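Long-range contacts in ASCH domain (Vibrio cholerae TMA 21, PDB 3S9X), which is of unknown function but carries an ASCH domain of the PUA clan, a fold often associated with RNA binding: residues 29-34 against 76-81; 94-99 against 153-158. One frame throughout, in Å; residues are numbered along the deposited sequence.

Contact 1 (29-34 against 76-81)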
ATOM      1  N   TYR A  29      -2.469 -11.009  14.784  1.00 11.75           N
ATOM      2  CA  TYR A  29      -2.905  -9.932  13.938  1.00 10.78           C
ATOM      3  C   TYR A  29      -4.033  -9.137  14.523  1.00  9.54           C
ATOM      4  O   TYR A  29      -5.026  -9.714  15.014  1.00 12.08           O
ATOM      5  CB  TYR A  29      -3.344 -10.471  12.588  1.00  9.86           C
ATOM      6  CG  TYR A  29      -2.221 -11.129  11.798  1.00 11.23           C
ATOM      7  CD1 TYR A  29      -1.179 -10.394  11.272  1.00 12.13           C
ATOM      8  CD2 TYR A  29      -2.236 -12.456  11.528  1.00  9.76           C
ATOM      9  CE1 TYR A  29      -0.242 -10.937  10.462  1.00 11.21           C
ATOM     10  CE2 TYR A  29      -1.299 -13.056  10.690  1.00 11.44           C
ATOM     11  CZ  TYR A  29      -0.272 -12.257  10.152  1.00 11.43           C
ATOM     12  OH  TYR A  29       0.668 -12.862   9.304  1.00 12.05           O
ATOM     13  N   THR A  30      -3.897  -7.822  14.489  1.00  9.67           N
ATOM     14  CA  THR A  30      -4.872  -6.862  15.033  1.00 10.14           C
ATOM     15  C   THR A  30      -5.320  -5.710  14.174  1.00  9.07           C
ATOM     16  O   THR A  30      -6.164  -4.930  14.563  1.00 12.65           O
ATOM     17  CB  THR A  30      -4.277  -6.246  16.375  1.00 11.25           C
ATOM     18  OG1 THR A  30      -3.075  -5.540  16.020  1.00 13.93           O
ATOM     19  CG2 THR A  30      -3.917  -7.356  17.359  1.00 13.22           C
ATOM     20  N   SER A  31      -4.723  -5.633  12.969  1.00  9.62           N
ATOM     21  CA  SER A  31      -4.902  -4.495  12.022  1.00 10.44           C
ATOM     22  C   SER A  31      -5.049  -5.020  10.613  1.00  9.50           C
ATOM     23  O   SER A  31      -4.227  -5.752  10.131  1.00  9.32           O
ATOM     24  CB  SER A  31      -3.764  -3.500  12.173  1.00 10.91           C
ATOM     25  OG  SER A  31      -3.898  -2.387  11.349  1.00 12.14           O
ATOM     26  N   PHE A  32      -6.180  -4.676  10.018  1.00  9.50           N
ATOM     27  CA  PHE A  32      -6.622  -5.283   8.756  1.00  8.17           C
ATOM     28  C   PHE A  32      -7.279  -4.244   7.862  1.00  8.46           C
ATOM     29  O   PHE A  32      -7.951  -3.333   8.324  1.00 10.16           O
ATOM     30  CB  PHE A  32      -7.705  -6.398   9.016  1.00  9.40           C
ATOM     31  CG  PHE A  32      -7.325  -7.399  10.014  1.00  9.34           C
ATOM     32  CD1 PHE A  32      -6.682  -8.576   9.622  1.00  9.95           C
ATOM     33  CD2 PHE A  32      -7.535  -7.194  11.373  1.00  9.88           C
ATOM     34  CE1 PHE A  32      -6.384  -9.536  10.537  1.00 11.13           C
ATOM     35  CE2 PHE A  32      -7.188  -8.106  12.285  1.00 11.78           C
ATOM     36  CZ  PHE A  32      -6.639  -9.335  11.892  1.00 11.49           C
ATOM     37  N   SER A  33      -7.096  -4.412   6.550  1.00  7.94           N
ATOM     38  CA  SER A  33      -7.845  -3.616   5.573  1.00  8.38           C
ATOM     39  C   SER A  33      -7.986  -4.414   4.243  1.00  7.88           C
ATOM     40  O   SER A  33      -7.372  -5.485   4.093  1.00  7.74           O
ATOM     41  CB  SER A  33      -7.086  -2.350   5.282  1.00  9.72           C
ATOM     42  OG  SER A  33      -5.875  -2.558   4.598  1.00  9.98           O
ATOM     43  N   ALA A  34      -8.794  -3.860   3.347  1.00  8.10           N
ATOM     44  CA  ALA A  34      -8.993  -4.420   2.009  1.00  8.44           C
ATOM     45  C   ALA A  34      -9.114  -3.262   1.045  1.00  8.41           C
ATOM     46  O   ALA A  34      -9.910  -2.374   1.240  1.00 11.15           O
ATOM     47  CB  ALA A  34     -10.272  -5.340   1.931  1.00  9.62           C
ATOM     48  N   VAL A  76       3.529  -1.812  11.206  1.00 11.66           N
ATOM     49  CA  VAL A  76       4.122  -3.106  11.052  1.00 10.31           C
ATOM     50  C   VAL A  76       3.156  -4.191  11.501  1.00 10.83           C
ATOM     51  O   VAL A  76       2.523  -4.042  12.558  1.00 12.09           O
ATOM     52  CB  VAL A  76       5.517  -3.194  11.716  1.00 11.83           C
ATOM     53  CG1 VAL A  76       6.067  -4.580  11.742  1.00 13.10           C
ATOM     54  CG2 VAL A  76       6.502  -2.207  11.025  1.00 14.81           C
ATOM     55  N   GLY A  77       3.028  -5.248  10.698  1.00  9.92           N
ATOM     56  CA  GLY A  77       2.165  -6.369  11.025  1.00  8.73           C
ATOM     57  C   GLY A  77       0.727  -6.236  10.512  1.00  9.91           C
ATOM     58  O   GLY A  77      -0.081  -7.207  10.556  1.00 10.23           O
ATOM     59  N   HIS A  78       0.340  -5.057  10.000  1.00  9.05           N
ATOM     60  CA  HIS A  78      -0.925  -4.901   9.322  1.00  8.25           C
ATOM     61  C   HIS A  78      -1.068  -5.894   8.147  1.00  7.44           C
ATOM     62  O   HIS A  78      -0.129  -6.029   7.370  1.00  8.97           O
ATOM     63  CB  HIS A  78      -1.017  -3.450   8.798  1.00  9.69           C
ATOM     64  CG  HIS A  78      -2.291  -3.163   8.080  1.00  9.26           C
ATOM     65  ND1 HIS A  78      -3.447  -2.758   8.723  1.00 10.05           N
ATOM     66  CD2 HIS A  78      -2.579  -3.112   6.755  1.00  8.48           C
ATOM     67  CE1 HIS A  78      -4.388  -2.531   7.824  1.00  8.94           C
ATOM     68  NE2 HIS A  78      -3.885  -2.722   6.617  1.00  9.71           N
ATOM     69  N   LEU A  79      -2.272  -6.422   7.972  1.00  8.05           N
ATOM     70  CA  LEU A  79      -2.610  -7.199   6.806  1.00  7.93           C
ATOM     71  C   LEU A  79      -3.605  -6.430   5.921  1.00  7.78           C
ATOM     72  O   LEU A  79      -4.615  -5.948   6.369  1.00  9.55           O
ATOM     73  CB  LEU A  79      -3.316  -8.507   7.208  1.00  7.29           C
ATOM     74  CG  LEU A  79      -2.466  -9.512   7.958  1.00  9.55           C
ATOM     75  CD1 LEU A  79      -3.332 -10.708   8.407  1.00 10.54           C
ATOM     76  CD2 LEU A  79      -1.328 -10.006   7.062  1.00 10.35           C
ATOM     77  N   GLN A  80      -3.254  -6.370   4.643  1.00  7.68           N
ATOM     78  CA  GLN A  80      -4.128  -5.796   3.632  1.00  7.41           C
ATOM     79  C   GLN A  80      -4.475  -6.910   2.616  1.00  7.12           C
ATOM     80  O   GLN A  80      -3.568  -7.503   1.994  1.00  7.97           O
ATOM     81  CB  GLN A  80      -3.536  -4.599   2.907  1.00  8.06           C
ATOM     82  CG  GLN A  80      -4.371  -4.076   1.799  1.00  7.78           C
ATOM     83  CD  GLN A  80      -3.835  -2.898   1.053  1.00  8.57           C
ATOM     84  OE1 GLN A  80      -2.940  -2.198   1.560  1.00 11.65           O
ATOM     85  NE2 GLN A  80      -4.387  -2.643  -0.162  1.00 10.10           N
ATOM     86  N   VAL A  81      -5.776  -7.092   2.396  1.00  6.75           N
ATOM     87  CA  VAL A  81      -6.242  -7.821   1.268  1.00  8.19           C
ATOM     88  C   VAL A  81      -6.106  -6.875   0.082  1.00  6.71           C
ATOM     89  O   VAL A  81      -6.807  -5.847   0.013  1.00  8.28           O
ATOM     90  CB  VAL A  81      -7.695  -8.372   1.405  1.00  8.74           C
ATOM     91  CG1 VAL A  81      -8.072  -9.098   0.132  1.00 10.55           C
ATOM     92  CG2 VAL A  81      -7.831  -9.206   2.697  1.00 10.59           C
TER
HETATM   93  O   HOH W   1      -1.584  -6.545  13.198  1.00 17.52           O
HETATM   94  O   HOH W   2      -2.493  -7.442  11.397  1.00 29.66           O
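L79 packs its CD1 over one face of the Y29 ring, the two side chains crossing at about a right angle. This methyl sits over the centre of the face, 3.5 Å from the ring centroid and 6° off the normal, a well-centred CH-pi contact, while CG and CD2 reach toward the CE1 side. In Y29, chi1 of -64° sets CG anti to the carbonyl carbon; at the ring's edge, in plane, CD1 is 3.4 Å from the carbonyl O of G77. The same L79 methyl is shared with F32, whose CE1 approaches CD1 to 3.9 Å as the two side chains run side by side. Helix 8-19 touches Y29 through L18 and F32 through L14.

Residues 32-34 and 79-81 pair in parallel; strand 32-35 is an outermost strand, within this chain, of the mixed five-stranded sheet in this PUA-clan domain. S31 O accepts from L79 N in a nearly straight bond, S33 N donates to L79 O, and S33 O accepts from V81 N. Where the strands part ahead of the first bridge, water 2 would link S31 O to G77 O, but it is doubtful, its O being only 2.2 Å from that of water 1.

On the face that carries S33 and Q80, the imidazole of H78 spans two serines. CG stands anti to the backbone N (chi1 -180°), and the ring reaches across to 29-34: ND1 is hydrogen-bonded to S31 OG at 2.7 Å and NE2 to S33 OG at 2.8 Å. Gripped at both nitrogens, the ring is fixed in its rotation, with CE1 3.4 Å from F32 C. S33 OG also packs against Q80 CG at 3.5 Å.

Contact 2 (94-99 against 153-158)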
ATOM      1  N   GLU A  94       1.508  -8.228   4.228  1.00  7.65           N
ATOM      2  CA  GLU A  94       1.766  -7.913   5.640  1.00  8.15           C
ATOM      3  C   GLU A  94       2.847  -6.823   5.609  1.00  7.98           C
ATOM      4  O   GLU A  94       3.908  -6.962   4.969  1.00  9.12           O
ATOM      5  CB  GLU A  94       2.331  -9.130   6.407  1.00  8.74           C
ATOM      6  CG  GLU A  94       2.542  -8.826   7.874  1.00  8.98           C
ATOM      7  CD  GLU A  94       2.917 -10.032   8.656  1.00 12.60           C
ATOM      8  OE1 GLU A  94       2.474 -11.157   8.359  1.00 13.86           O
ATOM      9  OE2 GLU A  94       3.584  -9.815   9.708  1.00 17.98           O
ATOM     10  N   ILE A  95       2.562  -5.711   6.271  1.00  8.07           N
ATOM     11  CA  ILE A  95       3.519  -4.629   6.410  0.50  8.31           C
ATOM     12  C   ILE A  95       4.727  -5.081   7.243  1.00  9.42           C
ATOM     13  O   ILE A  95       4.537  -5.567   8.350  1.00  9.63           O
ATOM     14  CB  ILE A  95       2.854  -3.382   7.005  0.50  8.60           C
ATOM     15  CG1 ILE A  95       1.780  -2.860   6.031  0.50  9.95           C
ATOM     16  CG2 ILE A  95       3.957  -2.301   7.361  0.50  7.26           C
ATOM     17  CD1 ILE A  95       1.091  -1.517   6.367  0.50 11.57           C
ATOM     18  N   THR A  96       5.938  -4.813   6.738  1.00  9.65           N
ATOM     19  CA  THR A  96       7.158  -5.230   7.391  1.00 11.01           C
ATOM     20  C   THR A  96       8.006  -4.053   7.924  1.00 10.13           C
ATOM     21  O   THR A  96       8.742  -4.249   8.870  1.00 11.24           O
ATOM     22  CB  THR A  96       8.040  -6.126   6.469  1.00 12.23           C
ATOM     23  OG1 THR A  96       8.303  -5.344   5.337  1.00 13.02           O
ATOM     24  CG2 THR A  96       7.300  -7.447   6.087  1.00 13.44           C
ATOM     25  N   SER A  97       7.795  -2.838   7.427  1.00 10.49           N
ATOM     26  CA  SER A  97       8.484  -1.659   7.923  1.00 11.07           C
ATOM     27  C   SER A  97       7.790  -0.406   7.507  1.00 10.37           C
ATOM     28  O   SER A  97       7.103  -0.383   6.483  1.00 10.48           O
ATOM     29  CB  SER A  97       9.937  -1.606   7.459  1.00 11.97           C
ATOM     30  OG  SER A  97      10.076  -1.356   6.106  1.00 15.40           O
ATOM     31  N   VAL A  98       7.957   0.638   8.291  1.00 10.85           N
ATOM     32  CA  VAL A  98       7.377   1.982   8.064  1.00 10.88           C
ATOM     33  C   VAL A  98       8.441   3.021   8.419  1.00 10.88           C
ATOM     34  O   VAL A  98       9.143   2.897   9.431  1.00 12.50           O
ATOM     35  CB  VAL A  98       6.120   2.192   8.889  1.00 11.94           C
ATOM     36  CG1 VAL A  98       5.541   3.593   8.671  1.00 13.18           C
ATOM     37  CG2 VAL A  98       5.077   1.178   8.581  1.00 12.79           C
ATOM     38  N   SER A  99       8.654   3.981   7.530  1.00 11.36           N
ATOM     39  CA  SER A  99       9.600   5.074   7.802  1.00 11.83           C
ATOM     40  C   SER A  99       9.206   6.289   6.981  1.00  9.80           C
ATOM     41  O   SER A  99       8.180   6.252   6.300  1.00 12.05           O
ATOM     42  CB  SER A  99      11.026   4.634   7.440  1.00 13.47           C
ATOM     43  OG  SER A  99      11.201   4.580   6.039  1.00 19.17           O
ATOM     44  N   HIS A 153       7.106  -0.928   3.495  1.00  9.67           N
ATOM     45  CA  HIS A 153       7.537  -2.144   2.845  1.00  8.81           C
ATOM     46  C   HIS A 153       6.613  -3.276   3.286  1.00  8.23           C
ATOM     47  O   HIS A 153       6.089  -3.254   4.424  1.00  9.45           O
ATOM     48  CB  HIS A 153       8.969  -2.470   3.162  1.00 11.11           C
ATOM     49  CG  HIS A 153       9.967  -1.569   2.512  1.00 11.47           C
ATOM     50  ND1 HIS A 153      10.226  -0.297   2.926  1.00 14.89           N
ATOM     51  CD2 HIS A 153      10.792  -1.806   1.482  1.00 12.89           C
ATOM     52  CE1 HIS A 153      11.191   0.212   2.165  1.00 14.96           C
ATOM     53  NE2 HIS A 153      11.510  -0.657   1.249  1.00 16.75           N
ATOM     54  N   PHE A 154       6.433  -4.282   2.453  1.00  8.38           N
ATOM     55  CA  PHE A 154       5.500  -5.342   2.743  1.00  8.04           C
ATOM     56  C   PHE A 154       5.904  -6.639   1.974  1.00  7.82           C
ATOM     57  O   PHE A 154       6.719  -6.584   1.057  1.00  9.67           O
ATOM     58  CB  PHE A 154       4.043  -4.920   2.476  1.00  8.60           C
ATOM     59  CG  PHE A 154       3.834  -4.368   1.101  1.00  8.94           C
ATOM     60  CD1 PHE A 154       3.848  -5.149  -0.031  1.00  9.36           C
ATOM     61  CD2 PHE A 154       3.655  -2.987   0.933  1.00  8.64           C
ATOM     62  CE1 PHE A 154       3.600  -4.563  -1.300  1.00  8.84           C
ATOM     63  CE2 PHE A 154       3.454  -2.427  -0.304  1.00  9.95           C
ATOM     64  CZ  PHE A 154       3.398  -3.242  -1.422  1.00 10.60           C
ATOM     65  N   LYS A 155       5.243  -7.717   2.378  1.00  8.27           N
ATOM     66  CA  LYS A 155       5.473  -9.020   1.793  1.00  9.01           C
ATOM     67  C   LYS A 155       4.155  -9.712   1.572  1.00  8.35           C
ATOM     68  O   LYS A 155       3.238  -9.551   2.371  1.00  8.52           O
ATOM     69  CB  LYS A 155       6.380  -9.862   2.652  1.00 10.15           C
ATOM     70  CG  LYS A 155       5.801 -10.275   3.966  1.00 11.56           C
ATOM     71  CD  LYS A 155       6.707 -11.073   4.897  1.00 16.12           C
ATOM     72  CE  LYS A 155       6.076 -11.416   6.224  1.00 18.19           C
ATOM     73  NZ  LYS A 155       7.032 -12.143   7.130  1.00 26.96           N
ATOM     74  N   VAL A 156       4.054 -10.540   0.530  1.00  8.44           N
ATOM     75  CA  VAL A 156       2.910 -11.382   0.299  1.00  7.27           C
ATOM     76  C   VAL A 156       2.914 -12.517   1.337  1.00  8.06           C
ATOM     77  O   VAL A 156       3.931 -13.186   1.444  1.00 10.64           O
ATOM     78  CB  VAL A 156       2.843 -11.907  -1.138  1.00  8.63           C
ATOM     79  CG1 VAL A 156       1.740 -12.907  -1.282  1.00  9.48           C
ATOM     80  CG2 VAL A 156       2.615 -10.725  -2.104  1.00 11.50           C
ATOM     81  N   VAL A 157       1.763 -12.765   1.991  1.00  8.19           N
ATOM     82  CA  VAL A 157       1.571 -13.901   2.868  1.00  8.43           C
ATOM     83  C   VAL A 157       0.512 -14.886   2.389  1.00  8.78           C
ATOM     84  O   VAL A 157       0.393 -15.985   2.928  1.00 10.06           O
ATOM     85  CB  VAL A 157       1.291 -13.428   4.334  1.00  8.79           C
ATOM     86  CG1 VAL A 157       2.497 -12.609   4.863  1.00 10.99           C
ATOM     87  CG2 VAL A 157      -0.050 -12.680   4.484  1.00 10.61           C
ATOM     88  N   TYR A 158      -0.290 -14.505   1.401  1.00  8.56           N
ATOM     89  CA  TYR A 158      -1.329 -15.416   0.893  1.00  8.28           C
ATOM     90  C   TYR A 158      -1.763 -15.003  -0.499  1.00  8.25           C
ATOM     91  O   TYR A 158      -1.821 -13.832  -0.805  1.00  8.16           O
ATOM     92  CB  TYR A 158      -2.550 -15.404   1.837  1.00  8.54           C
ATOM     93  CG  TYR A 158      -3.552 -16.530   1.578  1.00  8.72           C
ATOM     94  CD1 TYR A 158      -3.265 -17.807   1.996  1.00  9.52           C
ATOM     95  CD2 TYR A 158      -4.725 -16.327   0.962  1.00 10.39           C
ATOM     96  CE1 TYR A 158      -4.113 -18.849   1.789  1.00 12.25           C
ATOM     97  CE2 TYR A 158      -5.582 -17.356   0.695  1.00 11.82           C
ATOM     98  CZ  TYR A 158      -5.278 -18.628   1.137  1.00 12.66           C
ATOM     99  OH  TYR A 158      -6.157 -19.657   0.895  1.00 17.98           O
TER
HETATM  100  O   HOH W   3       4.415 -13.181   8.580  1.00 34.75           O
HETATM  101  O   HOH W   4       9.577   1.351   5.127  1.00 18.86           O
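A classic beta bulge interrupts the pairing here: T96 and S97 both face H153, and its carbonyl O serves both backbone amides. T96 N donates to H153 O in a nearly straight bond of 2.8 Å, whereas S97 N reaches the same oxygen only weakly, at 3.5 Å. H153 N returns a bond to S97 O. On the other side of the bulge, E94 and K155 form a hydrogen-bonded pair through two backbone bonds, and I95 lies opposite F154 as a non-hydrogen-bonded pair.

These strands, 89-102 and 148-158, are neighbours in the mixed sheet of the ASCH domain, and the bulge shifts their register by one. On the face bearing E94 and K155, the two long side chains run alongside each other, pointing the same way. The lysine crosses T96 at about a right angle, its CG 3.8 Å from T96 CG2. Its ammonium does not touch the carboxylate directly; water 3 donates to E94 OE1 and accepts from K155 NZ at 3.2 Å. The same OE1 is hydrogen-bonded to Y29 OH. The V157 CG1 methyl packs 3.8 Å from both CB and OE1 of E94.

Near the bulge, S97 OG takes the position between its backbone N and carbonyl carbon (chi1 70°), which sets it 3.3 Å from H153 CB. Water 4 lies in plane at the imidazole edge and links H153 ND1, at 2.8 Å, to S97 OG.

In the fold
Contacts 1 and 2 belong to one sheet, their centres about 9 Å apart, and follow one another along the chain. Strand 79-83 of contact 1 lies beside strand 89-102 of contact 2, the two being consecutive in sequence. They meet directly at three polar points: Y29 OH lies 2.7 Å from E94 OE1, probably a hydrogen bond, G77 N lies 2.8 Å from I95 O, also a probable one, and I95 N is hydrogen-bonded to H78 O at 2.9 Å. The E94 carboxylate thus ties the residues leading into the outermost strand 32-35 to the centre of the sheet. V76 adds packing, its CG2 3.7 Å from S97 CA, just at the bulge of contact 2.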